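Local atomic coordinates of putative invasin (Yersinia pseudotuberculosis IP 31758, PDB entry 5N40), a protein that probably acts as a surface adhesin of the invasin family, carrying a C-type lectin-like domain at the end of a rod of immunoglobulin-like domains. Residues 30-36 and 65-71; 307-312 and 324-328. The protein carries 1 engineered substitution. All coordinates share one frame; numbering follows the deposited sequence.

Interaction 1: 30-36 and 65-71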
loop_
_atom_site.group_PDB
_atom_site.type_symbol
_atom_site.label_atom_id
_atom_site.label_comp_id
_atom_site.label_asym_id
_atom_site.label_seq_id
_atom_site.Cartn_x
_atom_site.Cartn_y
_atom_site.Cartn_z
ATOM N N VAL A 30 -32.946 -20.761 -11.677
ATOM C CA VAL A 30 -34.381 -21.017 -11.615
ATOM C C VAL A 30 -34.689 -21.704 -10.295
ATOM O O VAL A 30 -34.094 -22.738 -9.967
ATOM C CB VAL A 30 -34.860 -21.859 -12.812
ATOM C CG1 VAL A 30 -36.312 -22.299 -12.621
ATOM C CG2 VAL A 30 -34.725 -21.056 -14.100
ATOM N N VAL A 31 -35.609 -21.120 -9.536
ATOM C CA VAL A 31 -36.076 -21.679 -8.276
ATOM C C VAL A 31 -37.404 -22.363 -8.545
ATOM O O VAL A 31 -38.317 -21.753 -9.114
ATOM C CB VAL A 31 -36.222 -20.588 -7.203
ATOM C CG1 VAL A 31 -36.681 -21.183 -5.884
ATOM C CG2 VAL A 31 -34.914 -19.833 -7.035
ATOM N N THR A 32 -37.506 -23.636 -8.165
ATOM C CA THR A 32 -38.692 -24.442 -8.425
ATOM C C THR A 32 -39.236 -24.974 -7.110
ATOM O O THR A 32 -38.536 -25.686 -6.382
ATOM C CB THR A 32 -38.381 -25.598 -9.378
ATOM O OG1 THR A 32 -37.956 -25.074 -10.640
ATOM C CG2 THR A 32 -39.619 -26.476 -9.602
ATOM N N LEU A 33 -40.475 -24.613 -6.809
ATOM C CA LEU A 33 -41.239 -25.250 -5.751
ATOM C C LEU A 33 -42.091 -26.350 -6.357
ATOM O O LEU A 33 -42.827 -26.110 -7.316
ATOM C CB LEU A 33 -42.140 -24.242 -5.040
ATOM C CG LEU A 33 -43.152 -24.821 -4.052
ATOM C CD1 LEU A 33 -42.460 -25.353 -2.798
ATOM C CD2 LEU A 33 -44.209 -23.779 -3.697
ATOM N N THR A 34 -42.004 -27.544 -5.780
ATOM C CA THR A 34 -42.920 -28.644 -6.075
ATOM C C THR A 34 -43.828 -28.761 -4.857
ATOM O O THR A 34 -43.408 -29.255 -3.810
ATOM C CB THR A 34 -42.157 -29.929 -6.361
ATOM O OG1 THR A 34 -41.257 -29.694 -7.454
ATOM C CG2 THR A 34 -43.124 -31.082 -6.714
ATOM N N LEU A 35 -45.057 -28.264 -4.987
ATOM C CA LEU A 35 -45.973 -28.139 -3.861
ATOM C C LEU A 35 -46.857 -29.377 -3.789
ATOM O O LEU A 35 -47.590 -29.683 -4.735
ATOM C CB LEU A 35 -46.812 -26.869 -3.997
ATOM C CG LEU A 35 -47.672 -26.493 -2.788
ATOM C CD1 LEU A 35 -46.820 -26.267 -1.549
ATOM C CD2 LEU A 35 -48.509 -25.257 -3.086
ATOM N N ARG A 36 -46.781 -30.091 -2.671
ATOM C CA ARG A 36 -47.437 -31.384 -2.525
ATOM C C ARG A 36 -48.159 -31.443 -1.190
ATOM O O ARG A 36 -47.733 -30.821 -0.210
ATOM C CB ARG A 36 -46.426 -32.533 -2.622
ATOM C CG ARG A 36 -45.728 -32.630 -3.976
ATOM C CD ARG A 36 -46.693 -33.154 -5.046
ATOM N NE ARG A 36 -46.097 -33.288 -6.378
ATOM C CZ ARG A 36 -46.086 -32.333 -7.306
ATOM N NH1 ARG A 36 -46.614 -31.136 -7.064
ATOM N NH2 ARG A 36 -45.526 -32.568 -8.486
ATOM N N SER A 65 -48.690 -29.591 -12.807
ATOM C CA SER A 65 -48.376 -30.534 -11.732
ATOM C C SER A 65 -47.874 -29.825 -10.476
ATOM O O SER A 65 -46.986 -30.317 -9.781
ATOM C CB SER A 65 -47.367 -31.582 -12.205
ATOM O OG SER A 65 -47.943 -32.407 -13.208
ATOM N N GLY A 66 -48.457 -28.668 -10.172
ATOM C CA GLY A 66 -48.156 -27.989 -8.920
ATOM C C GLY A 66 -46.716 -27.544 -8.790
ATOM O O GLY A 66 -46.159 -27.562 -7.683
ATOM N N LEU A 67 -46.093 -27.155 -9.893
ATOM C CA LEU A 67 -44.756 -26.583 -9.877
ATOM C C LEU A 67 -44.861 -25.070 -9.994
ATOM O O LEU A 67 -45.656 -24.551 -10.782
ATOM C CB LEU A 67 -43.906 -27.137 -11.022
ATOM C CG LEU A 67 -43.036 -28.361 -10.720
ATOM C CD1 LEU A 67 -43.835 -29.491 -10.079
ATOM C CD2 LEU A 67 -42.386 -28.841 -12.005
ATOM N N TYR A 68 -44.057 -24.367 -9.204
ATOM C CA TYR A 68 -44.048 -22.910 -9.197
ATOM C C TYR A 68 -42.605 -22.444 -9.308
ATOM O O TYR A 68 -41.755 -22.876 -8.525
ATOM C CB TYR A 68 -44.692 -22.355 -7.923
ATOM C CG TYR A 68 -46.103 -22.839 -7.682
ATOM C CD1 TYR A 68 -46.346 -24.125 -7.207
ATOM C CD2 TYR A 68 -47.193 -22.012 -7.923
ATOM C CE1 TYR A 68 -47.636 -24.579 -6.986
ATOM C CE2 TYR A 68 -48.489 -22.456 -7.698
ATOM C CZ TYR A 68 -48.701 -23.737 -7.223
ATOM O OH TYR A 68 -49.989 -24.186 -6.996
ATOM N N THR A 69 -42.334 -21.558 -10.267
ATOM C CA THR A 69 -40.962 -21.170 -10.572
ATOM C C THR A 69 -40.797 -19.657 -10.583
ATOM O O THR A 69 -41.745 -18.901 -10.805
ATOM C CB THR A 69 -40.515 -21.735 -11.922
ATOM O OG1 THR A 69 -41.372 -21.248 -12.962
ATOM C CG2 THR A 69 -40.574 -23.252 -11.891
ATOM N N ALA A 70 -39.557 -19.234 -10.339
ATOM C CA ALA A 70 -39.147 -17.846 -10.502
ATOM C C ALA A 70 -37.665 -17.829 -10.839
ATOM O O ALA A 70 -36.934 -18.784 -10.561
ATOM C CB ALA A 70 -39.421 -17.009 -9.248
ATOM N N THR A 71 -37.229 -16.741 -11.462
ATOM C CA THR A 71 -35.824 -16.559 -11.804
ATOM C C THR A 71 -35.172 -15.660 -10.760
ATOM O O THR A 71 -35.646 -14.547 -10.511
ATOM C CB THR A 71 -35.670 -15.961 -13.202
ATOM O OG1 THR A 71 -36.193 -16.876 -14.174
ATOM C CG2 THR A 71 -34.200 -15.674 -13.518
#
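Val31 and Leu33 pair with Ala70 and Tyr68 as neighbouring antiparallel strands in the immunoglobulin-like sandwich of the invasin domain 3 family. Each of these two pairs is closed by two backbone bonds: Val31 N to Ala70 O and Ala70 N to Val31 O, then Leu33 N to Tyr68 O at 2.8 Å and Tyr68 N to Leu33 O. One step further along, Leu35 N bonds to Gly66 O at 3.0 Å. The intervening residues, Thr32 and Thr34, turn their backbone bonds to strand 13-22 on the other side.

The side chains sort by face. Val31, Leu33, Tyr68 and Ala70 point into the sandwich, where Tyr68 CE1 rests 3.9 Å from Leu35 CB while its hydroxyl is held by Val43 O and Gln46 N. Threonines, beta-branched and tolerant of water, suit the partly exposed face; Thr69 OG1 is bonded to Gln63 OE1. Gly66 suits its turn because its phi is positive (63°), easy for glycine. Bent at chi2 (-72°), Arg36 swings its guanidinium back over Thr34 CG2. NH1 also donates to Leu35 O, which lies in the guanidinium plane, and Ser65 O, tilted some 20° from that plane, is gripped end-on through bent bonds by NH1, at 2.9 Å, and NH2, at 3.0 Å.

Interaction 2: 307-312 and 324-328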
loop_
_atom_site.group_PDB
_atom_site.type_symbol
_atom_site.label_atom_id
_atom_site.label_comp_id
_atom_site.label_asym_id
_atom_site.label_seq_id
_atom_site.Cartn_x
_atom_site.Cartn_y
_atom_site.Cartn_z
ATOM N N THR A 307 25.835 12.911 10.311
ATOM C CA THR A 307 26.444 13.777 11.319
ATOM C C THR A 307 27.299 13.039 12.346
ATOM O O THR A 307 27.789 13.676 13.288
ATOM C CB THR A 307 25.363 14.577 12.054
ATOM O OG1 THR A 307 24.439 13.678 12.676
ATOM C CG2 THR A 307 24.631 15.510 11.101
ATOM N N MET A 308 27.503 11.728 12.208
ATOM C CA MET A 308 28.327 11.025 13.193
ATOM C C MET A 308 29.791 11.442 13.116
ATOM O O MET A 308 30.517 11.323 14.111
ATOM C CB MET A 308 28.211 9.509 13.011
ATOM C CG MET A 308 26.899 8.929 13.502
ATOM S SD MET A 308 26.819 7.135 13.287
ATOM C CE MET A 308 25.330 6.742 14.203
ATOM N N GLN A 309 30.246 11.933 11.966
ATOM C CA GLN A 309 31.630 12.343 11.787
ATOM C C GLN A 309 31.686 13.834 11.481
ATOM O O GLN A 309 30.759 14.406 10.899
ATOM C CB GLN A 309 32.319 11.552 10.665
ATOM C CG GLN A 309 32.149 10.035 10.766
ATOM C CD GLN A 309 32.578 9.469 12.116
ATOM O OE1 GLN A 309 33.329 10.101 12.865
ATOM N NE2 GLN A 309 32.096 8.268 12.431
ATOM N N VAL A 310 32.792 14.458 11.880
ATOM C CA VAL A 310 32.881 15.911 11.830
ATOM C C VAL A 310 33.026 16.394 10.391
ATOM O O VAL A 310 33.368 15.638 9.471
ATOM C CB VAL A 310 34.042 16.407 12.707
ATOM C CG1 VAL A 310 33.857 15.907 14.129
ATOM C CG2 VAL A 310 35.392 15.951 12.138
ATOM N N TYR A 311 32.763 17.688 10.206
ATOM C CA TYR A 311 32.881 18.376 8.930
ATOM C C TYR A 311 34.068 19.328 8.971
ATOM O O TYR A 311 34.278 20.026 9.968
ATOM C CB TYR A 311 31.592 19.153 8.613
ATOM C CG TYR A 311 30.464 18.260 8.132
ATOM C CD1 TYR A 311 29.902 17.299 8.961
ATOM C CD2 TYR A 311 29.964 18.382 6.842
ATOM C CE1 TYR A 311 28.882 16.464 8.506
ATOM C CE2 TYR A 311 28.940 17.560 6.385
ATOM C CZ TYR A 311 28.402 16.612 7.221
ATOM O OH TYR A 311 27.383 15.790 6.752
ATOM N N ARG A 312 34.845 19.353 7.893
ATOM C CA ARG A 312 36.045 20.180 7.860
ATOM C C ARG A 312 35.691 21.644 7.623
ATOM O O ARG A 312 34.720 21.972 6.934
ATOM C CB ARG A 312 37.010 19.699 6.769
ATOM C CG ARG A 312 37.634 18.343 7.067
ATOM C CD ARG A 312 38.861 18.063 6.200
ATOM N NE ARG A 312 39.633 16.942 6.731
ATOM C CZ ARG A 312 40.472 17.027 7.761
ATOM N NH1 ARG A 312 40.663 18.188 8.381
ATOM N NH2 ARG A 312 41.125 15.950 8.174
ATOM N N TYR A 324 37.474 21.548 12.896
ATOM C CA TYR A 324 36.374 20.792 12.327
ATOM C C TYR A 324 35.157 21.002 13.218
ATOM O O TYR A 324 35.277 21.419 14.373
ATOM C CB TYR A 324 36.736 19.305 12.193
ATOM C CG TYR A 324 37.374 18.675 13.420
ATOM C CD1 TYR A 324 36.604 18.296 14.512
ATOM C CD2 TYR A 324 38.744 18.430 13.471
ATOM C CE1 TYR A 324 37.178 17.705 15.623
ATOM C CE2 TYR A 324 39.324 17.839 14.578
ATOM C CZ TYR A 324 38.535 17.477 15.650
ATOM O OH TYR A 324 39.098 16.888 16.763
ATOM N N VAL A 325 33.972 20.735 12.675
ATOM C CA VAL A 325 32.724 21.025 13.370
ATOM C C VAL A 325 31.880 19.758 13.460
ATOM O O VAL A 325 31.696 19.050 12.463
ATOM C CB VAL A 325 31.938 22.149 12.673
ATOM C CG1 VAL A 325 30.701 22.505 13.485
ATOM C CG2 VAL A 325 32.818 23.384 12.470
ATOM N N TYR A 326 31.367 19.487 14.659
ATOM C CA TYR A 326 30.352 18.464 14.897
ATOM C C TYR A 326 29.002 19.044 14.494
ATOM O O TYR A 326 28.431 19.869 15.213
ATOM C CB TYR A 326 30.332 18.057 16.366
ATOM C CG TYR A 326 31.609 17.442 16.901
ATOM C CD1 TYR A 326 32.737 18.217 17.124
ATOM C CD2 TYR A 326 31.669 16.091 17.222
ATOM C CE1 TYR A 326 33.901 17.658 17.630
ATOM C CE2 TYR A 326 32.824 15.523 17.729
ATOM C CZ TYR A 326 33.936 16.312 17.932
ATOM O OH TYR A 326 35.087 15.750 18.436
ATOM N N MET A 327 28.471 18.618 13.348
ATOM C CA MET A 327 27.224 19.205 12.878
ATOM C C MET A 327 25.996 18.631 13.576
ATOM O O MET A 327 24.874 19.069 13.289
ATOM C CB MET A 327 27.119 19.040 11.357
ATOM C CG MET A 327 28.165 19.846 10.600
ATOM S SD MET A 327 28.079 21.619 10.949
ATOM C CE MET A 327 26.540 22.066 10.163
ATOM N N ASN A 328 26.176 17.695 14.506
ATOM C CA ASN A 328 25.084 17.235 15.351
ATOM C C ASN A 328 24.890 18.103 16.588
ATOM O O ASN A 328 23.774 18.161 17.121
ATOM C CB ASN A 328 25.327 15.786 15.785
ATOM C CG ASN A 328 26.701 15.580 16.413
ATOM O OD1 ASN A 328 27.725 15.997 15.862
ATOM N ND2 ASN A 328 26.724 14.938 17.575
HETATM O O HOH W 1 28.975 16.009 12.106
#
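Val310 CG1 stands over the centre of the Tyr326 ring, 3.6 Å from its centroid and 4° off the normal, a CH-pi contact. With chi1 at -57°, CG1 lies anti to the carbonyl carbon, leaving CG2 between that carbon and the backbone N, 3.6 Å from Tyr324 CD1. A compact, branched valine can thus serve two tyrosines. Tyr324, with chi1 at 47°, has CG between its backbone N and carbonyl carbon, laying the ring against Val310 CG2 and edge-to-face with Tyr346.

On the other face Tyr311 crosses Met327 at about a right angle. Met327 CG lies 3.5 Å from Tyr311 CD1, and bends at chi2 and chi3 lead the flexible chain away; SD makes an oblique Met-aromatic contact 5.5 Å from the ring centroid. Tyr311 OH is bonded to Pro306 O. Thr307 CB packs against Asn328 CB at 3.9 Å, with OG1 held by Asn297 OD1.

Two backbone bonds join Tyr311 and Val325. Between Thr307-Gln309 and Met327 a water accepts from Met327 N at 2.9 Å, within bonding distance of Thr307 O and Gln309 O. These short antiparallel strands, packed with flanking loops against helix 284-293, form part of the adhesion domain's C-type lectin-like fold.

How the interactions relate
Interaction 1 lies in the N-terminal immunoglobulin-like domain and interaction 2 in the C-terminal C-type lectin-like domain, on opposite sides of the chain's centre. Their centres are 86 Å apart and their nearest atoms about 69 Å, with a second immunoglobulin-like domain between them, so neither can influence the other by contact. They follow in series along the chain and share no sheet: strands 28-34 and 67-73 are neighbouring strands of the immunoglobulin-like sandwich, whereas strands 311-313 and 321-325 belong to a small antiparallel sheet. Both pairings are antiparallel, but they serve different architectures, an elongated rod and the lectin-like module at its end, consistent with an adhesin that probably displays that module away from the bacterial surface.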